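Local structure of fructokinase (Silicibacter sp., 3C8U) at residues L4-L12 and L38-Q49; G50-M58 and E123-L134. The protein probably transfers a phosphate from ATP to fructose, as a kinase of the P-loop type. All coordinates share one frame; numbering follows the deposited sequence.

Contact 1 packs two helices against each other on one side of the parallel sheet; contact 2 pairs two neighbouring strands of that sheet. The helix of 38-49 runs on through a short turn at Q49-P52 into strand 53-57, so both contacts share one continuous piece of chain, and their centres lie about 11 Å apart. Contact 1 is purely apolar across its interface, mostly buried, with a partly exposed rim. Contact 2 is built on backbone hydrogen bonds, with a buried apolar and carboxylate end and a solvated end of charged residues. The two meet where S39 OG hydrogen-bonds E130 OE1 and where L46 O accepts from L51 N in the turn that closes the helix.

Contact 1. Residues L4-L12 and L38-Q49; sequences LAALCQGVL and LSNPLAAALSAQ
C8 of helix 4-12 faces A45 of helix 38-48 where the two helices cross at -62°, their axes 9.4 Å apart. The C8 thiol is anti to the backbone N (chi1 169°), which lays SG against the A45 methyl, 3.7 Å from A45 CB. Around this small pair the leucines interleave. L42 sends CD1 across onto the backbone of the other helix, 3.7 Å from C8 CA, and meets L7 at about a right angle. L4 forks over the second helix near P41: CD2 presses on the proline ring at 3.5 Å from P41 CB, a tight fit, while CD1 lies over the L42 backbone. Deeper in, L7 and L38 reach tip to tip, L7 CD2 to L38 CD1 being 3.9 Å. At the other end L46 turns CD2 toward V11, whose CG1 is 4.0 Å from L46 CD2, the side chains crossing nearly at right angles. L12, modelled in two positions, slides past L46 toward Q49 in one of them. The interface grades from the partly exposed L4 and P41 and the exposed Q49 to the buried L7, V11, L38, L42 and L46. Beneath it, L7 and L38 rest on W205, V11 touches L203 and V25, and L42 and L46 cover I128: both helices lie on the same face of the sheet, helix 4-14 toward strands 23-28 and 203-205, helix 36-48 toward 53-57 and 126-131.

Contact 2. Residues G50-M58 and E123-L134; sequences GLPAEVVPM and ECRVAIIEGNYL
V55 and E130 meet on the face of the sheet that helix 36-48 covers, V55 CG1 lying 3.5 Å from E130 CD. The E130 side chain leaves between its backbone N and carbonyl carbon (chi1 77°) and then runs extended, which sets its carboxylate beside V55 and P57. S39 OG holds OE1 and S36 OG holds OE2, so both oxygens of this buried acid are gripped. With an alanine here, S39 and S36 would probably lose their shared carboxylate partner, and a gap would open beside V55. On the reverse face V56 and I129 point the same way side by side, with I129 CD1 3.6 Å from V56 CB, and F88 and L95 of helix 85-97 pack against I129. Strands 53-57 and 126-131 are parallel neighbours in a five-stranded sheet of order 2-3-1-4-5, a P-loop kinase-like arrangement in which 53-57 is an edge strand. Alternating backbone bonds join them from E54 N to M58 N; V56 N gives the straightest, 2.7 Å to I128 O at 172°. Past the strands, selenomethionine M58 passes over G131, its CG 3.5 Å from G131 CA, and brings CE to the edge of the Y133 ring. N132 OD1 accepts from K35 NZ of the probable Walker A motif. The opposite end is looser and wetter. P52 O accepts from both R125 N and V126 N, and in one of its two modelled positions R125 sets CB and CG against the P52 ring. Outside them E54, also modelled in two positions, comes near E123 in one of these, and a water then donates to OE2 of both, which probably eases the repulsion between the like charges.

Contact 1. Residues L4-L12 and L38-Q49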
# COMPACT_ATOMS: atom_id res chain seq x y z
N LEU A 4 13.69 12.94 -2.40
CA LEU A 4 13.41 12.07 -1.28
C LEU A 4 13.73 12.85 -0.01
O LEU A 4 13.09 12.69 1.00
CB LEU A 4 14.25 10.78 -1.32
CG LEU A 4 14.01 9.74 -0.21
CD1 LEU A 4 12.55 9.31 -0.20
CD2 LEU A 4 14.94 8.53 -0.40
N ALA A 5 14.72 13.73 -0.10
CA ALA A 5 15.23 14.39 1.10
C ALA A 5 14.14 15.31 1.61
O ALA A 5 13.89 15.41 2.81
CB ALA A 5 16.54 15.18 0.83
N ALA A 6 13.46 15.94 0.65
CA ALA A 6 12.41 16.91 0.96
C ALA A 6 11.15 16.18 1.44
O ALA A 6 10.41 16.67 2.29
CB ALA A 6 12.11 17.84 -0.23
N LEU A 7 10.95 14.97 0.90
CA LEU A 7 9.82 14.11 1.31
C LEU A 7 10.02 13.70 2.77
O LEU A 7 9.12 13.79 3.59
CB LEU A 7 9.68 12.86 0.41
CG LEU A 7 8.51 11.88 0.64
CD1 LEU A 7 7.16 12.61 0.57
CD2 LEU A 7 8.52 10.71 -0.33
N CYS A 8 11.23 13.26 3.07
CA CYS A 8 11.55 12.80 4.41
C CYS A 8 11.31 13.93 5.39
O CYS A 8 10.64 13.78 6.40
CB CYS A 8 13.00 12.30 4.46
SG CYS A 8 13.60 12.01 6.11
N GLN A 9 11.79 15.11 5.02
CA GLN A 9 11.72 16.29 5.89
C GLN A 9 10.26 16.72 6.06
O GLN A 9 9.84 17.03 7.17
CB GLN A 9 12.57 17.45 5.35
CG GLN A 9 12.39 18.76 6.10
CD GLN A 9 12.85 18.75 7.57
OE1 GLN A 9 13.61 17.89 7.98
NE2 GLN A 9 12.38 19.71 8.35
N GLY A 10 9.50 16.62 4.98
CA GLY A 10 8.08 16.99 5.01
C GLY A 10 7.25 16.10 5.91
O GLY A 10 6.37 16.54 6.65
N VAL A 11 7.59 14.82 5.90
CA VAL A 11 6.95 13.86 6.80
C VAL A 11 7.30 14.20 8.23
O VAL A 11 6.42 14.32 9.11
CB VAL A 11 7.34 12.38 6.47
CG1 VAL A 11 6.86 11.42 7.58
CG2 VAL A 11 6.76 12.02 5.11
N LEU A 12 8.58 14.45 8.47
CA LEU A 12 9.04 14.72 9.84
C LEU A 12 8.35 15.94 10.45
O LEU A 12 8.00 15.96 11.63
CB LEU A 12 10.56 14.91 9.91
CG LEU A 12 11.42 13.67 9.70
CD1 LEU A 12 12.90 14.02 9.81
CD2 LEU A 12 11.05 12.60 10.70
N LEU A 38 9.71 3.51 -3.40
CA LEU A 38 9.67 4.81 -2.69
C LEU A 38 9.57 4.63 -1.15
O LEU A 38 10.29 5.26 -0.37
CB LEU A 38 8.53 5.68 -3.22
CG LEU A 38 8.39 7.06 -2.57
CD1 LEU A 38 9.65 7.91 -2.83
CD2 LEU A 38 7.13 7.77 -3.03
N SER A 39 8.71 3.71 -0.72
CA SER A 39 8.45 3.57 0.73
C SER A 39 9.69 3.17 1.51
O SER A 39 9.99 3.69 2.60
CB SER A 39 7.34 2.55 0.97
OG SER A 39 7.67 1.29 0.43
N ASN A 40 10.43 2.22 0.94
CA ASN A 40 11.62 1.68 1.59
C ASN A 40 12.75 2.73 1.79
O ASN A 40 13.28 2.86 2.90
CB ASN A 40 12.09 0.40 0.91
CG ASN A 40 11.20 -0.75 1.28
OD1 ASN A 40 11.31 -1.26 2.37
ND2 ASN A 40 10.25 -1.10 0.41
N PRO A 41 13.09 3.49 0.73
CA PRO A 41 14.07 4.53 0.94
C PRO A 41 13.60 5.63 1.89
O PRO A 41 14.39 6.19 2.62
CB PRO A 41 14.28 5.10 -0.47
CG PRO A 41 14.01 3.94 -1.37
CD PRO A 41 12.80 3.32 -0.71
N LEU A 42 12.29 5.86 1.89
CA LEU A 42 11.69 6.84 2.81
C LEU A 42 11.83 6.35 4.25
O LEU A 42 12.15 7.14 5.13
CB LEU A 42 10.22 7.13 2.48
CG LEU A 42 9.51 8.05 3.50
CD1 LEU A 42 10.12 9.47 3.50
CD2 LEU A 42 8.00 8.11 3.29
N ALA A 43 11.60 5.05 4.46
CA ALA A 43 11.78 4.43 5.78
C ALA A 43 13.21 4.60 6.27
O ALA A 43 13.48 4.91 7.44
CB ALA A 43 11.35 2.88 5.78
N ALA A 44 14.15 4.45 5.34
CA ALA A 44 15.57 4.49 5.68
C ALA A 44 15.99 5.94 6.01
O ALA A 44 16.77 6.19 6.90
CB ALA A 44 16.42 3.92 4.52
N ALA A 45 15.39 6.87 5.28
CA ALA A 45 15.70 8.30 5.43
C ALA A 45 15.22 8.77 6.79
O ALA A 45 15.93 9.48 7.50
CB ALA A 45 15.07 9.11 4.29
N LEU A 46 14.04 8.30 7.18
CA LEU A 46 13.43 8.71 8.47
C LEU A 46 14.23 8.10 9.64
O LEU A 46 14.55 8.77 10.64
CB LEU A 46 11.96 8.30 8.54
CG LEU A 46 10.96 9.10 7.66
CD1 LEU A 46 9.67 8.30 7.47
CD2 LEU A 46 10.66 10.49 8.25
N SER A 47 14.57 6.83 9.48
CA SER A 47 15.36 6.14 10.48
C SER A 47 16.67 6.92 10.73
O SER A 47 17.11 7.09 11.88
CB SER A 47 15.64 4.69 10.07
OG SER A 47 14.43 3.95 9.86
N ALA A 48 17.24 7.46 9.67
CA ALA A 48 18.54 8.14 9.74
C ALA A 48 18.41 9.48 10.47
O ALA A 48 19.40 10.08 10.92
CB ALA A 48 19.16 8.35 8.32
N GLN A 49 17.17 9.94 10.58
CA GLN A 49 16.86 11.22 11.23
C GLN A 49 16.30 10.95 12.60
O GLN A 49 15.64 11.81 13.18
CB GLN A 49 15.85 12.04 10.43
CG GLN A 49 16.34 12.50 9.08
CD GLN A 49 17.56 13.37 9.12
OE1 GLN A 49 17.83 14.09 10.08
NE2 GLN A 49 18.29 13.36 8.03

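Contact 2. Residues G50-M58 and E123-L134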
# COMPACT_ATOMS: atom_id res chain seq x y z
N GLY A 50 16.53 9.73 13.06
CA GLY A 50 16.23 9.32 14.46
C GLY A 50 14.82 8.85 14.70
O GLY A 50 14.34 8.76 15.85
N LEU A 51 14.12 8.55 13.61
CA LEU A 51 12.77 7.99 13.67
C LEU A 51 12.75 6.63 13.01
O LEU A 51 12.47 6.53 11.83
CB LEU A 51 11.74 8.90 12.98
CG LEU A 51 11.04 10.03 13.73
CD1 LEU A 51 10.11 10.76 12.75
CD2 LEU A 51 10.27 9.49 14.93
N PRO A 52 13.02 5.56 13.76
CA PRO A 52 13.05 4.21 13.20
C PRO A 52 11.72 3.85 12.57
O PRO A 52 10.69 3.86 13.21
CB PRO A 52 13.35 3.31 14.40
CG PRO A 52 13.96 4.21 15.41
CD PRO A 52 13.35 5.55 15.20
N ALA A 53 11.81 3.59 11.29
CA ALA A 53 10.66 3.38 10.43
C ALA A 53 10.81 2.11 9.67
O ALA A 53 11.91 1.67 9.35
CB ALA A 53 10.53 4.55 9.42
N GLU A 54 9.65 1.52 9.41
CA GLU A 54 9.53 0.31 8.59
C GLU A 54 8.29 0.34 7.71
O GLU A 54 7.31 0.99 8.03
CB GLU A 54 9.54 -0.92 9.48
CG GLU A 54 10.91 -1.18 10.07
CD GLU A 54 10.95 -2.30 11.09
OE1 GLU A 54 10.83 -3.47 10.69
OE2 GLU A 54 11.13 -2.00 12.28
N VAL A 55 8.36 -0.41 6.63
CA VAL A 55 7.28 -0.48 5.65
C VAL A 55 6.39 -1.69 5.94
O VAL A 55 6.87 -2.81 6.05
CB VAL A 55 7.82 -0.52 4.19
CG1 VAL A 55 6.63 -0.60 3.21
CG2 VAL A 55 8.71 0.72 3.90
N VAL A 56 5.10 -1.42 6.05
CA VAL A 56 4.08 -2.45 6.31
C VAL A 56 3.15 -2.53 5.09
O VAL A 56 2.32 -1.65 4.85
CB VAL A 56 3.28 -2.15 7.60
CG1 VAL A 56 2.09 -3.20 7.77
CG2 VAL A 56 4.22 -2.10 8.84
N PRO A 57 3.31 -3.55 4.25
CA PRO A 57 2.38 -3.62 3.12
C PRO A 57 0.99 -4.14 3.47
O PRO A 57 0.83 -4.99 4.36
CB PRO A 57 3.05 -4.61 2.18
CG PRO A 57 4.41 -4.74 2.66
CD PRO A 57 4.39 -4.54 4.09
N MSE A 58 0.01 -3.64 2.72
CA MSE A 58 -1.39 -4.11 2.85
C MSE A 58 -1.67 -5.42 2.11
O MSE A 58 -2.67 -6.04 2.35
CB MSE A 58 -2.41 -3.02 2.48
CG MSE A 58 -2.71 -2.76 1.07
SE MSE A 58 -4.49 -1.82 0.79
CE MSE A 58 -5.63 -3.28 1.02
N GLU A 123 10.69 -1.17 18.85
CA GLU A 123 11.73 -0.21 18.42
C GLU A 123 11.26 0.67 17.24
O GLU A 123 11.80 1.74 16.98
CB GLU A 123 13.01 -0.93 18.04
CG GLU A 123 12.96 -1.65 16.71
CD GLU A 123 12.33 -3.03 16.75
OE1 GLU A 123 11.80 -3.48 17.82
OE2 GLU A 123 12.38 -3.67 15.69
N CYS A 124 10.25 0.19 16.55
CA CYS A 124 9.65 0.92 15.42
C CYS A 124 8.73 2.01 15.89
O CYS A 124 7.73 1.79 16.57
CB CYS A 124 8.91 -0.04 14.48
SG CYS A 124 8.02 0.81 13.12
N ARG A 125 9.07 3.22 15.46
CA ARG A 125 8.39 4.45 15.89
C ARG A 125 7.40 4.94 14.85
O ARG A 125 6.43 5.59 15.15
CB ARG A 125 9.43 5.56 16.17
CG ARG A 125 10.25 5.31 17.43
CD ARG A 125 10.61 6.60 18.14
NE ARG A 125 9.57 7.62 18.01
CZ ARG A 125 9.83 8.92 17.96
NH1 ARG A 125 11.10 9.32 18.03
NH2 ARG A 125 8.85 9.80 17.83
N VAL A 126 7.68 4.58 13.60
CA VAL A 126 6.83 4.96 12.48
C VAL A 126 6.63 3.78 11.54
O VAL A 126 7.60 3.18 11.10
CB VAL A 126 7.46 6.11 11.68
CG1 VAL A 126 6.61 6.46 10.43
CG2 VAL A 126 7.65 7.34 12.61
N ALA A 127 5.37 3.47 11.28
CA ALA A 127 5.00 2.47 10.29
C ALA A 127 4.51 3.20 9.05
O ALA A 127 3.58 4.02 9.10
CB ALA A 127 3.91 1.51 10.82
N ILE A 128 5.19 2.90 7.95
CA ILE A 128 4.81 3.40 6.65
C ILE A 128 3.98 2.28 6.05
O ILE A 128 4.51 1.22 5.71
CB ILE A 128 5.98 3.71 5.73
CG1 ILE A 128 6.87 4.79 6.36
CG2 ILE A 128 5.47 4.11 4.32
CD1 ILE A 128 8.12 4.95 5.60
N ILE A 129 2.68 2.54 5.97
CA ILE A 129 1.71 1.56 5.49
C ILE A 129 1.56 1.86 4.01
O ILE A 129 1.30 2.98 3.64
CB ILE A 129 0.33 1.72 6.18
CG1 ILE A 129 0.44 1.76 7.71
CG2 ILE A 129 -0.68 0.63 5.68
CD1 ILE A 129 1.19 0.65 8.29
N GLU A 130 1.80 0.84 3.19
CA GLU A 130 1.76 1.01 1.75
C GLU A 130 0.71 0.12 1.13
O GLU A 130 0.56 -1.04 1.47
CB GLU A 130 3.16 0.84 1.10
CG GLU A 130 3.63 -0.56 0.96
CD GLU A 130 4.91 -0.70 0.16
OE1 GLU A 130 5.47 0.31 -0.27
OE2 GLU A 130 5.37 -1.86 0.02
N GLY A 131 -0.07 0.72 0.24
CA GLY A 131 -1.12 -0.02 -0.50
C GLY A 131 -1.80 0.79 -1.58
O GLY A 131 -1.54 1.95 -1.76
N ASN A 132 -2.74 0.16 -2.26
CA ASN A 132 -3.46 0.82 -3.34
C ASN A 132 -4.68 1.62 -2.87
O ASN A 132 -5.13 2.51 -3.56
CB ASN A 132 -3.86 -0.22 -4.39
CG ASN A 132 -2.65 -0.88 -5.03
OD1 ASN A 132 -1.65 -0.20 -5.31
ND2 ASN A 132 -2.73 -2.16 -5.26
N TYR A 133 -5.21 1.26 -1.69
CA TYR A 133 -6.52 1.78 -1.23
C TYR A 133 -6.48 2.55 0.08
O TYR A 133 -7.40 2.44 0.88
CB TYR A 133 -7.54 0.63 -1.13
CG TYR A 133 -7.62 -0.16 -2.42
CD1 TYR A 133 -8.06 0.45 -3.59
CD2 TYR A 133 -7.23 -1.48 -2.48
CE1 TYR A 133 -8.11 -0.25 -4.79
CE2 TYR A 133 -7.28 -2.19 -3.67
CZ TYR A 133 -7.72 -1.57 -4.82
OH TYR A 133 -7.76 -2.28 -6.00
N LEU A 134 -5.43 3.36 0.25
CA LEU A 134 -5.21 4.08 1.51
C LEU A 134 -5.80 5.48 1.54
O LEU A 134 -5.87 6.10 2.61
CB LEU A 134 -3.73 4.11 1.88
CG LEU A 134 -3.05 2.72 1.99
CD1 LEU A 134 -1.66 2.91 2.64
CD2 LEU A 134 -3.89 1.64 2.75
O HOH W 1 10.20 -3.81 13.97